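Local coordinates for protein GTP cyclohydrolase 1 type 2 homolog (Thermus thermophilus, PDB 2YYB) that is of unknown function but belongs to the GTP cyclohydrolase I type 2/NIF3 family and probably binds divalent metal ions, at residues A[1-6]-A[58-63]; A[137-142]-A[202-207]; A[141-146]-A[150-155]. All blocks are in the same frame, centred on the assembly; numbering follows the deposited sequence.

Contact 1 (A[1-6]-A[58-63]); sequences MDRDEL and VDFLIV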
loop_
_atom_site.group_PDB
_atom_site.type_symbol
_atom_site.label_atom_id
_atom_site.label_comp_id
_atom_site.label_asym_id
_atom_site.label_seq_id
_atom_site.Cartn_x
_atom_site.Cartn_y
_atom_site.Cartn_z
ATOM N N MET A 1 10.577 -18.377 -40.301
ATOM C CA MET A 1 11.461 -17.815 -39.245
ATOM C C MET A 1 11.225 -18.505 -37.908
ATOM O O MET A 1 10.118 -18.952 -37.618
ATOM C CB MET A 1 11.225 -16.307 -39.106
ATOM C CG MET A 1 11.951 -15.684 -37.923
ATOM S SD MET A 1 12.248 -13.913 -38.073
ATOM C CE MET A 1 13.481 -13.671 -36.768
ATOM N N ASP A 2 12.283 -18.625 -37.115
ATOM C CA ASP A 2 12.177 -19.250 -35.810
ATOM C C ASP A 2 11.411 -18.286 -34.897
ATOM O O ASP A 2 11.798 -17.126 -34.757
ATOM C CB ASP A 2 13.576 -19.519 -35.253
ATOM C CG ASP A 2 13.541 -20.059 -33.850
ATOM O OD1 ASP A 2 12.449 -20.482 -33.415
ATOM O OD2 ASP A 2 14.592 -20.066 -33.180
ATOM N N ARG A 3 10.325 -18.765 -34.291
ATOM C CA ARG A 3 9.501 -17.933 -33.427
ATOM C C ARG A 3 10.250 -17.346 -32.248
ATOM O O ARG A 3 10.009 -16.214 -31.853
ATOM C CB ARG A 3 8.292 -18.726 -32.906
ATOM C CG ARG A 3 7.638 -18.155 -31.639
ATOM C CD ARG A 3 7.915 -19.076 -30.468
ATOM N NE ARG A 3 7.080 -20.264 -30.568
ATOM C CZ ARG A 3 7.363 -21.452 -30.038
ATOM N NH1 ARG A 3 8.477 -21.646 -29.351
ATOM N NH2 ARG A 3 6.517 -22.461 -30.202
ATOM N N ASP A 4 11.155 -18.119 -31.678
ATOM C CA ASP A 4 11.901 -17.649 -30.531
ATOM C C ASP A 4 12.838 -16.482 -30.863
ATOM O O ASP A 4 13.111 -15.645 -30.002
ATOM C CB ASP A 4 12.640 -18.833 -29.902
ATOM C CG ASP A 4 11.676 -19.874 -29.335
ATOM O OD1 ASP A 4 11.994 -21.081 -29.357
ATOM O OD2 ASP A 4 10.589 -19.474 -28.861
ATOM N N GLU A 5 13.322 -16.411 -32.101
ATOM C CA GLU A 5 14.190 -15.301 -32.483
ATOM C C GLU A 5 13.324 -14.079 -32.744
ATOM O O GLU A 5 13.700 -12.954 -32.413
ATOM C CB GLU A 5 14.977 -15.621 -33.748
ATOM C CG GLU A 5 15.821 -16.851 -33.643
ATOM C CD GLU A 5 16.536 -17.146 -34.942
ATOM O OE1 GLU A 5 16.004 -16.746 -36.013
ATOM O OE2 GLU A 5 17.616 -17.787 -34.891
ATOM N N LEU A 6 12.168 -14.313 -33.358
ATOM C CA LEU A 6 11.231 -13.239 -33.637
ATOM C C LEU A 6 10.821 -12.609 -32.296
ATOM O O LEU A 6 10.794 -11.389 -32.164
ATOM C CB LEU A 6 9.989 -13.772 -34.359
ATOM C CG LEU A 6 9.393 -12.927 -35.500
ATOM C CD1 LEU A 6 7.864 -13.122 -35.557
ATOM C CD2 LEU A 6 9.738 -11.458 -35.301
ATOM N N VAL A 58 -2.521 -17.090 -40.333
ATOM C CA VAL A 58 -1.510 -16.295 -39.655
ATOM C C VAL A 58 -0.795 -17.193 -38.655
ATOM O O VAL A 58 -1.437 -18.014 -37.999
ATOM C CB VAL A 58 -2.145 -15.103 -38.895
ATOM C CG1 VAL A 58 -1.085 -14.378 -38.078
ATOM C CG2 VAL A 58 -2.760 -14.147 -39.870
ATOM N N ASP A 59 0.523 -17.048 -38.535
ATOM C CA ASP A 59 1.292 -17.862 -37.575
ATOM C C ASP A 59 1.702 -17.040 -36.360
ATOM O O ASP A 59 1.864 -17.561 -35.261
ATOM C CB ASP A 59 2.589 -18.408 -38.204
ATOM C CG ASP A 59 2.329 -19.355 -39.336
ATOM O OD1 ASP A 59 1.464 -20.244 -39.166
ATOM O OD2 ASP A 59 2.986 -19.222 -40.388
ATOM N N PHE A 60 1.887 -15.749 -36.582
ATOM C CA PHE A 60 2.342 -14.853 -35.543
ATOM C C PHE A 60 1.468 -13.611 -35.553
ATOM O O PHE A 60 1.657 -12.718 -36.383
ATOM C CB PHE A 60 3.792 -14.477 -35.830
ATOM C CG PHE A 60 4.526 -13.939 -34.652
ATOM C CD1 PHE A 60 5.237 -14.791 -33.814
ATOM C CD2 PHE A 60 4.518 -12.573 -34.380
ATOM C CE1 PHE A 60 5.938 -14.276 -32.707
ATOM C CE2 PHE A 60 5.210 -12.062 -33.286
ATOM C CZ PHE A 60 5.920 -12.910 -32.447
ATOM N N LEU A 61 0.506 -13.578 -34.636
ATOM C CA LEU A 61 -0.442 -12.466 -34.494
ATOM C C LEU A 61 0.069 -11.429 -33.498
ATOM O O LEU A 61 0.386 -11.749 -32.339
ATOM C CB LEU A 61 -1.800 -12.994 -34.020
ATOM C CG LEU A 61 -2.903 -11.967 -33.865
ATOM C CD1 LEU A 61 -2.965 -11.105 -35.116
ATOM C CD2 LEU A 61 -4.222 -12.652 -33.625
ATOM N N ILE A 62 0.169 -10.191 -33.970
ATOM C CA ILE A 62 0.626 -9.080 -33.150
ATOM C C ILE A 62 -0.560 -8.163 -32.846
ATOM O O ILE A 62 -1.252 -7.716 -33.765
ATOM C CB ILE A 62 1.690 -8.272 -33.901
ATOM C CG1 ILE A 62 2.894 -9.177 -34.203
ATOM C CG2 ILE A 62 2.053 -7.005 -33.094
ATOM C CD1 ILE A 62 3.986 -8.532 -35.016
ATOM N N VAL A 63 -0.805 -7.886 -31.570
ATOM C CA VAL A 63 -1.910 -7.000 -31.205
ATOM C C VAL A 63 -1.449 -5.931 -30.211
ATOM O O VAL A 63 -0.494 -6.145 -29.452
ATOM C CB VAL A 63 -3.092 -7.794 -30.592
ATOM C CG1 VAL A 63 -3.623 -8.801 -31.613
ATOM C CG2 VAL A 63 -2.644 -8.487 -29.295
#

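Contact 2 (A[137-142]-A[202-207]); sequences PLLQVA and GLNVIY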
loop_
_atom_site.group_PDB
_atom_site.type_symbol
_atom_site.label_atom_id
_atom_site.label_comp_id
_atom_site.label_asym_id
_atom_site.label_seq_id
_atom_site.Cartn_x
_atom_site.Cartn_y
_atom_site.Cartn_z
ATOM N N PRO A 137 -1.618 26.011 -39.484
ATOM C CA PRO A 137 -2.754 25.636 -40.331
ATOM C C PRO A 137 -4.043 25.733 -39.527
ATOM O O PRO A 137 -4.024 25.659 -38.295
ATOM C CB PRO A 137 -2.425 24.204 -40.721
ATOM C CG PRO A 137 -1.868 23.666 -39.457
ATOM C CD PRO A 137 -0.983 24.803 -38.925
ATOM N N LEU A 138 -5.160 25.907 -40.220
ATOM C CA LEU A 138 -6.454 26.012 -39.560
ATOM C C LEU A 138 -6.731 24.753 -38.748
ATOM O O LEU A 138 -5.859 23.898 -38.613
ATOM C CB LEU A 138 -7.554 26.217 -40.599
ATOM C CG LEU A 138 -7.601 25.222 -41.762
ATOM C CD1 LEU A 138 -8.872 25.447 -42.581
ATOM C CD2 LEU A 138 -6.353 25.385 -42.631
ATOM N N LEU A 139 -7.936 24.631 -38.197
ATOM C CA LEU A 139 -8.250 23.445 -37.416
ATOM C C LEU A 139 -8.826 22.355 -38.311
ATOM O O LEU A 139 -9.487 21.435 -37.830
ATOM C CB LEU A 139 -9.229 23.767 -36.283
ATOM C CG LEU A 139 -9.458 22.672 -35.225
ATOM C CD1 LEU A 139 -8.164 22.387 -34.491
ATOM C CD2 LEU A 139 -10.524 23.108 -34.240
ATOM N N GLN A 140 -8.586 22.457 -39.618
ATOM C CA GLN A 140 -9.074 21.420 -40.518
ATOM C C GLN A 140 -8.038 20.341 -40.719
ATOM O O GLN A 140 -7.859 19.781 -41.800
ATOM C CB GLN A 140 -9.535 22.005 -41.838
ATOM C CG GLN A 140 -10.864 22.740 -41.671
ATOM C CD GLN A 140 -11.662 22.240 -40.468
ATOM O OE1 GLN A 140 -11.289 22.483 -39.316
ATOM N NE2 GLN A 140 -12.762 21.539 -40.734
ATOM N N VAL A 141 -7.342 20.087 -39.620
ATOM C CA VAL A 141 -6.367 19.033 -39.541
ATOM C C VAL A 141 -7.348 17.918 -39.188
ATOM O O VAL A 141 -7.000 16.745 -39.156
ATOM C CB VAL A 141 -5.386 19.256 -38.372
ATOM C CG1 VAL A 141 -4.942 20.701 -38.344
ATOM C CG2 VAL A 141 -6.034 18.869 -37.056
ATOM N N ALA A 142 -8.588 18.333 -38.921
ATOM C CA ALA A 142 -9.682 17.432 -38.584
ATOM C C ALA A 142 -10.081 16.696 -39.844
ATOM O O ALA A 142 -10.733 15.657 -39.800
ATOM C CB ALA A 142 -10.865 18.218 -38.062
ATOM N N GLY A 202 -9.478 26.632 -22.623
ATOM C CA GLY A 202 -9.208 26.973 -24.008
ATOM C C GLY A 202 -8.333 25.990 -24.760
ATOM O O GLY A 202 -7.399 26.379 -25.462
ATOM N N LEU A 203 -8.637 24.706 -24.621
ATOM C CA LEU A 203 -7.887 23.656 -25.288
ATOM C C LEU A 203 -8.595 23.240 -26.570
ATOM O O LEU A 203 -9.819 23.277 -26.667
ATOM C CB LEU A 203 -7.781 22.441 -24.371
ATOM C CG LEU A 203 -6.439 22.012 -23.784
ATOM C CD1 LEU A 203 -5.695 23.191 -23.215
ATOM C CD2 LEU A 203 -6.693 20.985 -22.698
ATOM N N ASN A 204 -7.811 22.871 -27.565
ATOM C CA ASN A 204 -8.356 22.386 -28.818
ATOM C C ASN A 204 -8.105 20.900 -28.689
ATOM O O ASN A 204 -6.976 20.490 -28.375
ATOM C CB ASN A 204 -7.564 22.920 -30.011
ATOM C CG ASN A 204 -8.058 24.268 -30.500
ATOM O OD1 ASN A 204 -7.282 25.036 -31.082
ATOM N ND2 ASN A 204 -9.349 24.559 -30.291
ATOM N N VAL A 205 -9.141 20.094 -28.898
ATOM C CA VAL A 205 -8.972 18.654 -28.796
ATOM C C VAL A 205 -9.721 17.959 -29.904
ATOM O O VAL A 205 -10.874 18.296 -30.179
ATOM C CB VAL A 205 -9.501 18.093 -27.446
ATOM C CG1 VAL A 205 -9.305 16.578 -27.399
ATOM C CG2 VAL A 205 -8.795 18.753 -26.294
ATOM N N ILE A 206 -9.063 16.998 -30.546
ATOM C CA ILE A 206 -9.693 16.226 -31.620
ATOM C C ILE A 206 -9.691 14.751 -31.207
ATOM O O ILE A 206 -8.628 14.188 -30.912
ATOM C CB ILE A 206 -8.909 16.314 -32.974
ATOM C CG1 ILE A 206 -8.780 17.761 -33.454
ATOM C CG2 ILE A 206 -9.624 15.476 -34.037
ATOM C CD1 ILE A 206 -10.063 18.337 -33.968
ATOM N N TYR A 207 -10.873 14.138 -31.185
ATOM C CA TYR A 207 -11.022 12.714 -30.833
ATOM C C TYR A 207 -11.234 11.934 -32.125
ATOM O O TYR A 207 -12.287 12.036 -32.743
ATOM C CB TYR A 207 -12.222 12.510 -29.888
ATOM C CG TYR A 207 -11.995 13.137 -28.538
ATOM C CD1 TYR A 207 -10.991 12.664 -27.696
ATOM C CD2 TYR A 207 -12.725 14.261 -28.128
ATOM C CE1 TYR A 207 -10.707 13.294 -26.482
ATOM C CE2 TYR A 207 -12.445 14.898 -26.907
ATOM C CZ TYR A 207 -11.434 14.408 -26.101
ATOM O OH TYR A 207 -11.111 15.036 -24.928
#

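Contact 3 (A[141-146]-A[150-155]); sequences VADRLG and GMQPLV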
loop_
_atom_site.group_PDB
_atom_site.type_symbol
_atom_site.label_atom_id
_atom_site.label_comp_id
_atom_site.label_asym_id
_atom_site.label_seq_id
_atom_site.Cartn_x
_atom_site.Cartn_y
_atom_site.Cartn_z
ATOM N N VAL A 141 -7.342 20.087 -39.620
ATOM C CA VAL A 141 -6.367 19.033 -39.541
ATOM C C VAL A 141 -7.348 17.918 -39.188
ATOM O O VAL A 141 -7.000 16.745 -39.156
ATOM C CB VAL A 141 -5.386 19.256 -38.372
ATOM C CG1 VAL A 141 -4.942 20.701 -38.344
ATOM C CG2 VAL A 141 -6.034 18.869 -37.056
ATOM N N ALA A 142 -8.588 18.333 -38.921
ATOM C CA ALA A 142 -9.682 17.432 -38.584
ATOM C C ALA A 142 -10.081 16.696 -39.844
ATOM O O ALA A 142 -10.733 15.657 -39.800
ATOM C CB ALA A 142 -10.865 18.218 -38.062
ATOM N N ASP A 143 -9.691 17.250 -40.980
ATOM C CA ASP A 143 -10.012 16.623 -42.243
ATOM C C ASP A 143 -8.933 15.633 -42.655
ATOM O O ASP A 143 -9.247 14.556 -43.155
ATOM C CB ASP A 143 -10.240 17.701 -43.286
ATOM C CG ASP A 143 -11.469 18.520 -42.975
ATOM O OD1 ASP A 143 -12.574 18.117 -43.405
ATOM O OD2 ASP A 143 -11.337 19.549 -42.267
ATOM N N ARG A 144 -7.667 15.972 -42.437
ATOM C CA ARG A 144 -6.611 15.032 -42.783
ATOM C C ARG A 144 -6.911 13.764 -41.975
ATOM O O ARG A 144 -6.891 12.640 -42.496
ATOM C CB ARG A 144 -5.233 15.598 -42.421
ATOM C CG ARG A 144 -4.894 16.896 -43.144
ATOM C CD ARG A 144 -3.458 17.342 -42.872
ATOM N NE ARG A 144 -3.209 18.723 -43.292
ATOM C CZ ARG A 144 -2.092 19.407 -43.033
ATOM N NH1 ARG A 144 -1.100 18.844 -42.353
ATOM N NH2 ARG A 144 -1.968 20.667 -43.437
ATOM N N LEU A 145 -7.223 13.965 -40.698
ATOM C CA LEU A 145 -7.562 12.866 -39.812
ATOM C C LEU A 145 -8.651 12.027 -40.450
ATOM O O LEU A 145 -8.469 10.841 -40.692
ATOM C CB LEU A 145 -8.047 13.416 -38.471
ATOM C CG LEU A 145 -7.039 13.421 -37.317
ATOM C CD1 LEU A 145 -5.615 13.423 -37.853
ATOM C CD2 LEU A 145 -7.302 14.619 -36.412
ATOM N N GLY A 146 -9.779 12.662 -40.734
ATOM C CA GLY A 146 -10.897 11.970 -41.341
ATOM C C GLY A 146 -10.582 11.173 -42.596
ATOM O O GLY A 146 -11.102 10.073 -42.778
ATOM N N GLY A 150 -10.967 7.524 -42.539
ATOM C CA GLY A 150 -12.223 7.132 -43.146
ATOM C C GLY A 150 -13.402 7.597 -42.314
ATOM O O GLY A 150 -14.565 7.383 -42.666
ATOM N N MET A 151 -13.105 8.266 -41.209
ATOM C CA MET A 151 -14.160 8.738 -40.319
ATOM C C MET A 151 -13.921 10.175 -39.819
ATOM O O MET A 151 -12.827 10.512 -39.371
ATOM C CB MET A 151 -14.275 7.760 -39.142
ATOM C CG MET A 151 -15.469 7.978 -38.247
ATOM S SD MET A 151 -17.028 7.867 -39.132
ATOM C CE MET A 151 -17.555 9.617 -39.112
ATOM N N GLN A 152 -14.946 11.020 -39.918
ATOM C CA GLN A 152 -14.854 12.407 -39.460
ATOM C C GLN A 152 -14.705 12.412 -37.942
ATOM O O GLN A 152 -15.549 11.874 -37.231
ATOM C CB GLN A 152 -16.113 13.187 -39.853
ATOM C CG GLN A 152 -15.879 14.304 -40.874
ATOM C CD GLN A 152 -14.958 15.416 -40.357
ATOM O OE1 GLN A 152 -13.737 15.394 -40.575
ATOM N NE2 GLN A 152 -15.544 16.390 -39.659
ATOM N N PRO A 153 -13.621 13.018 -37.427
ATOM C CA PRO A 153 -13.376 13.080 -35.980
ATOM C C PRO A 153 -14.249 14.073 -35.218
ATOM O O PRO A 153 -14.939 14.902 -35.805
ATOM C CB PRO A 153 -11.898 13.445 -35.898
ATOM C CG PRO A 153 -11.720 14.322 -37.072
ATOM C CD PRO A 153 -12.488 13.604 -38.166
ATOM N N LEU A 154 -14.222 13.955 -33.897
ATOM C CA LEU A 154 -14.973 14.841 -33.025
ATOM C C LEU A 154 -13.962 15.909 -32.646
ATOM O O LEU A 154 -12.813 15.605 -32.298
ATOM C CB LEU A 154 -15.446 14.097 -31.778
ATOM C CG LEU A 154 -16.134 14.915 -30.682
ATOM C CD1 LEU A 154 -17.443 15.471 -31.197
ATOM C CD2 LEU A 154 -16.368 14.040 -29.458
ATOM N N VAL A 155 -14.377 17.163 -32.748
ATOM C CA VAL A 155 -13.481 18.245 -32.414
ATOM C C VAL A 155 -14.127 19.160 -31.396
ATOM O O VAL A 155 -15.296 19.521 -31.527
ATOM C CB VAL A 155 -13.044 19.023 -33.700
ATOM C CG1 VAL A 155 -13.893 18.587 -34.878
ATOM C CG2 VAL A 155 -13.129 20.536 -33.485
#

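Contact 1 (A[1-6]-A[58-63])
Helix 3-13 at the N-terminus packs here on strand 60-63 of the five-stranded mixed sheet, through Leu6 and Arg3 on the helix and Phe60 on the strand. The CD1 methyl of Leu6 sits over the middle of one face of the Phe60 ring, with CD1 3.3 Å from the ring centroid and 3° off the ring normal. This is a CH-pi contact in which one methyl meets all six ring carbons. With CG anti to the backbone N (chi1 -161°), the Phe60 ring reaches out toward the helix. Arg3 approaches differently. Its CG lies at the ring edge, near the ring plane, 4.4 Å from Phe60 CE1. The guanidinium of Arg3 finds its partners beyond the ring: NH2 donates to the carbonyl of Gly32, and NH1 forms a salt bridge to Asp4 OD2 at 3.1 Å. That bond is nearly straight, at 174°, and comes on the syn side, though tilted out of the carboxylate plane. Asp2 is the N-cap of the helix. Its OD1 accepts from Asp4 N at 3.2 Å, met from above the carboxylate plane, and also pairs with Arg34. Leu225 of helix 216-229 also touches Leu6, while Val36 touches Phe60. The join between helix and strand is thus apolar, while the Asp2 cap and the Arg3 bonds probably hold the first turn.

Contact 2 (A[137-142]-A[202-207])
This is a buried, mainly apolar contact between the turn and first residues of helix 141-147 and strand 204-207, with Leu139 and Ala142 facing Asn204 and Ile206. The two segments bury 190 Å² together. Ala142 CB meets the terminal methyl of Ile206, CD1, at 4.2 Å. This follows the closest backbone approach, 7.1 Å between the CA atoms of Ala142 and Ile206. Ile206 carries CG1 beside its backbone N and anti to its carbonyl carbon (chi1 -59°). A further bend at chi2 (-72°) sets CD1 near both Ala142 and Leu139. Leu139 CD1 stands 4.5 Å from Ile206 CD1, a looser approach. Its other branch, CD2, reaches the side chain of Asn204, so one leucine spans two strand positions. Val141 adds a more distant methyl, CG2, 4.7 Å from Ile206 CG1. Side chains alternate along the strand, as in any beta strand. Asn204 and Ile206 point to the turn, while Val205 points away and lays CG1 over one face of the Tyr207 ring, toward its rim. In the mixed four-stranded sheet, 204-207 runs antiparallel to 154-157 and parallel to 184-187. It is entered from helix 195-200, which ends in a Schellman motif with Gly202, of positive phi, as the C-prime residue. Leu184 on strand 184-187 touches Val141, Asn204 and Ile206, and Val155 on strand 154-157 touches Leu139 and Ile206.

Contact 3 (A[141-146]-A[150-155])
Pro153 is the bump of this contact. Its ring fits a hollow on helix 141-147 formed by Ala142, Leu145 and Gly146, where the chain doubles back from the helix into strand 154-157. CG touches both beta carbons, 4.1 Å from Ala142 CB and 4.0 Å from Leu145 CB. The neighbouring ring atom, Pro153 CD, lies 3.8 Å from Gly146 N. It also sits beside the carbonyl oxygen of Ala142, which accepts the helical bond from Gly146 N. Two residues on, in the strand, Val155 CG1 comes to 4.4 Å from Ala142 CB. Gly146 has no side chain, which leaves room for the backbone of Met151: Gly146 CA lies 3.1 Å from Met151 O in a CA-H...O contact. At the turn itself Gly150 N gives a weak bond to Gly146 O, bent to 125°. Gln152 begins by pointing away from the helix, but a bend at chi2 (-63°) brings its amide group back near Ala142 O. Replacing the proline by an alanine would remove CG and CD, and is likely to leave a gap over Ala142 and Leu145. Ile206 of strand 204-207 touches Leu145, Pro153 and Val155. The side chain of Met151 is about 12 Å from that of His210, a predicted metal ligand. The assigned hydrogen bond across the turn is weak, so shape and apolar packing probably carry much of the hold.

In the fold
Contact 1 comes first along the chain and closes before the other two open. It lies on the five-stranded sheet, with its centre about 39 Å from that of contact 2 and about 34 Å from that of contact 3, across the centre of the chain. Contacts 2 and 3 start from the same helix, 141-147, share Val141 and Ala142, and have centres about 9 Å apart. Their strands, 204-207 and 154-157, are antiparallel neighbours in the four-stranded sheet. Tyr207 N and Leu154 O, 2.7 Å apart, probably form a hydrogen bond between them. Contact 1 thus joins the N-terminal helix to one sheet, while contacts 2 and 3 set helix 141-147 against two neighbouring strands of the other and the loop before 154-157.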